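Local coordinates for protein enoyl-CoA hydratase/isomerase (Pseudomonas aeruginosa, PDB 3LAO) that probably adds water across the double bond of an enoyl-CoA thioester in steroid side-chain breakdown, working as a homotrimer of the crotonase family, at residues C59-A64 with A198-Y203. Residues are numbered along the deposited sequence; the frame is centred on the assembly and turned at random.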
loop_
_atom_site.group_PDB
_atom_site.type_symbol
_atom_site.label_atom_id
_atom_site.label_comp_id
_atom_site.label_asym_id
_atom_site.label_seq_id
_atom_site.Cartn_x
_atom_site.Cartn_y
_atom_site.Cartn_z
ATOM N N CYS B 59 -10.803 -23.468 4.403
ATOM C CA CYS B 59 -9.830 -22.840 3.543
ATOM C C CYS B 59 -9.748 -23.612 2.207
ATOM O O CYS B 59 -9.888 -24.841 2.138
ATOM C CB CYS B 59 -8.489 -22.835 4.251
ATOM S SG CYS B 59 -7.197 -21.805 3.486
ATOM N N ALA B 60 -9.551 -22.878 1.131
ATOM C CA ALA B 60 -9.443 -23.498 -0.168
ATOM C C ALA B 60 -7.969 -23.458 -0.593
ATOM O O ALA B 60 -7.278 -22.462 -0.353
ATOM C CB ALA B 60 -10.309 -22.730 -1.136
ATOM N N VAL B 61 -7.473 -24.525 -1.206
ATOM C CA VAL B 61 -6.139 -24.457 -1.810
ATOM C C VAL B 61 -6.220 -24.613 -3.329
ATOM O O VAL B 61 -6.656 -25.663 -3.852
ATOM C CB VAL B 61 -5.227 -25.551 -1.261
ATOM C CG1 VAL B 61 -3.858 -25.412 -1.871
ATOM C CG2 VAL B 61 -5.187 -25.476 0.269
ATOM N N LEU B 62 -5.848 -23.558 -4.036
ATOM C CA LEU B 62 -5.809 -23.599 -5.493
ATOM C C LEU B 62 -4.412 -23.963 -5.952
ATOM O O LEU B 62 -3.468 -23.312 -5.587
ATOM C CB LEU B 62 -6.171 -22.249 -6.086
ATOM C CG LEU B 62 -6.018 -22.058 -7.603
ATOM C CD1 LEU B 62 -6.971 -22.933 -8.457
ATOM C CD2 LEU B 62 -6.311 -20.620 -7.864
ATOM N N PHE B 63 -4.298 -25.020 -6.753
ATOM C CA PHE B 63 -3.025 -25.445 -7.321
ATOM C C PHE B 63 -3.217 -25.922 -8.795
ATOM O O PHE B 63 -4.344 -25.920 -9.354
ATOM C CB PHE B 63 -2.423 -26.552 -6.435
ATOM C CG PHE B 63 -3.121 -27.870 -6.564
ATOM C CD1 PHE B 63 -4.352 -28.078 -5.965
ATOM C CD2 PHE B 63 -2.571 -28.885 -7.345
ATOM C CE1 PHE B 63 -5.036 -29.327 -6.091
ATOM C CE2 PHE B 63 -3.248 -30.136 -7.506
ATOM C CZ PHE B 63 -4.475 -30.350 -6.860
ATOM N N ALA B 64 -2.117 -26.315 -9.426
ATOM C CA ALA B 64 -2.144 -26.763 -10.821
ATOM C C ALA B 64 -1.525 -28.152 -10.926
ATOM O O ALA B 64 -0.454 -28.415 -10.355
ATOM C CB ALA B 64 -1.416 -25.764 -11.751
ATOM N N ALA B 198 2.903 -28.774 -0.731
ATOM C CA ALA B 198 3.003 -29.211 0.661
ATOM C C ALA B 198 3.010 -28.003 1.584
ATOM O O ALA B 198 2.427 -28.016 2.682
ATOM C CB ALA B 198 4.225 -30.020 0.886
ATOM N N ARG B 199 3.673 -26.956 1.125
ATOM C CA ARG B 199 3.823 -25.740 1.903
ATOM C C ARG B 199 2.525 -24.946 1.942
ATOM O O ARG B 199 2.081 -24.530 3.006
ATOM C CB ARG B 199 4.930 -24.895 1.318
ATOM C CG ARG B 199 5.320 -23.789 2.230
ATOM C CD ARG B 199 5.658 -24.341 3.615
ATOM N NE ARG B 199 5.675 -23.256 4.575
ATOM C CZ ARG B 199 6.203 -23.338 5.789
ATOM N NH1 ARG B 199 6.783 -24.472 6.187
ATOM N NH2 ARG B 199 6.159 -22.279 6.604
ATOM N N ALA B 200 1.904 -24.763 0.782
ATOM C CA ALA B 200 0.580 -24.163 0.728
ATOM C C ALA B 200 -0.410 -24.859 1.673
ATOM O O ALA B 200 -1.167 -24.206 2.395
ATOM C CB ALA B 200 0.038 -24.139 -0.735
ATOM N N LEU B 201 -0.384 -26.186 1.677
ATOM C CA LEU B 201 -1.195 -26.986 2.606
ATOM C C LEU B 201 -0.936 -26.661 4.090
ATOM O O LEU B 201 -1.870 -26.440 4.841
ATOM C CB LEU B 201 -1.028 -28.492 2.328
ATOM C CG LEU B 201 -1.846 -28.963 1.136
ATOM C CD1 LEU B 201 -1.619 -30.426 0.730
ATOM C CD2 LEU B 201 -3.301 -28.707 1.456
ATOM N N GLU B 202 0.322 -26.614 4.511
ATOM C CA GLU B 202 0.605 -26.250 5.884
ATOM C C GLU B 202 -0.031 -24.882 6.272
ATOM O O GLU B 202 -0.595 -24.740 7.359
ATOM C CB GLU B 202 2.111 -26.199 6.110
ATOM C CG GLU B 202 2.876 -27.300 5.442
ATOM C CD GLU B 202 4.331 -27.370 5.903
ATOM O OE1 GLU B 202 4.689 -26.646 6.855
ATOM O OE2 GLU B 202 5.115 -28.149 5.314
ATOM N N TYR B 203 0.074 -23.884 5.389
ATOM C CA TYR B 203 -0.528 -22.573 5.635
ATOM C C TYR B 203 -2.028 -22.659 5.763
ATOM O O TYR B 203 -2.620 -21.944 6.558
ATOM C CB TYR B 203 -0.217 -21.561 4.508
ATOM C CG TYR B 203 1.128 -20.887 4.627
ATOM C CD1 TYR B 203 1.336 -19.854 5.558
ATOM C CD2 TYR B 203 2.206 -21.269 3.811
ATOM C CE1 TYR B 203 2.586 -19.222 5.678
ATOM C CE2 TYR B 203 3.472 -20.622 3.913
ATOM C CZ TYR B 203 3.645 -19.612 4.857
ATOM O OH TYR B 203 4.861 -18.988 4.977
#
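Val61 holds CG1 anti to its own nitrogen (chi1 -178°) and CG2 anti to the carbonyl carbon, and this turn spreads both methyls toward helix 196-209, which packs on one face of the parallel part of the crotonase-fold sheet. Each methyl has its own partner there. CG1 of Val61 faces CB of Ala200 at 4.3 Å, a loose apolar contact, while CG2 of Val61 meets CD2 of Leu201 more closely, at 3.9 Å. Although the CB of Leu201 leaves the helix pointing away from the strand, CG lies anti to the carbonyl carbon (chi1 -79°), and the side chain bends back; with CD1 extended anti to CA (chi2 175°), it is CD2 that comes alongside CG2 of Val61, and the two side chains cross at roughly a right angle. The two backbones come nearest at Val61 and Leu201, whose CA atoms are 7.1 Å apart, and the join is purely apolar. Val61 also packs on Leu197 and Ala204 of the same helix, one turn to either side of Ala200 and Leu201, and Ala200 reaches on to Val109 and Ala111 of the next strand. On the polar flank of the helix, Tyr203 OH lies in the plane of the Arg199 guanidinium, at its edge but too far for a hydrogen bond, 3.9 Å from NH2 of Arg199; that hydroxyl hydrogen-bonds Glu189 OE1.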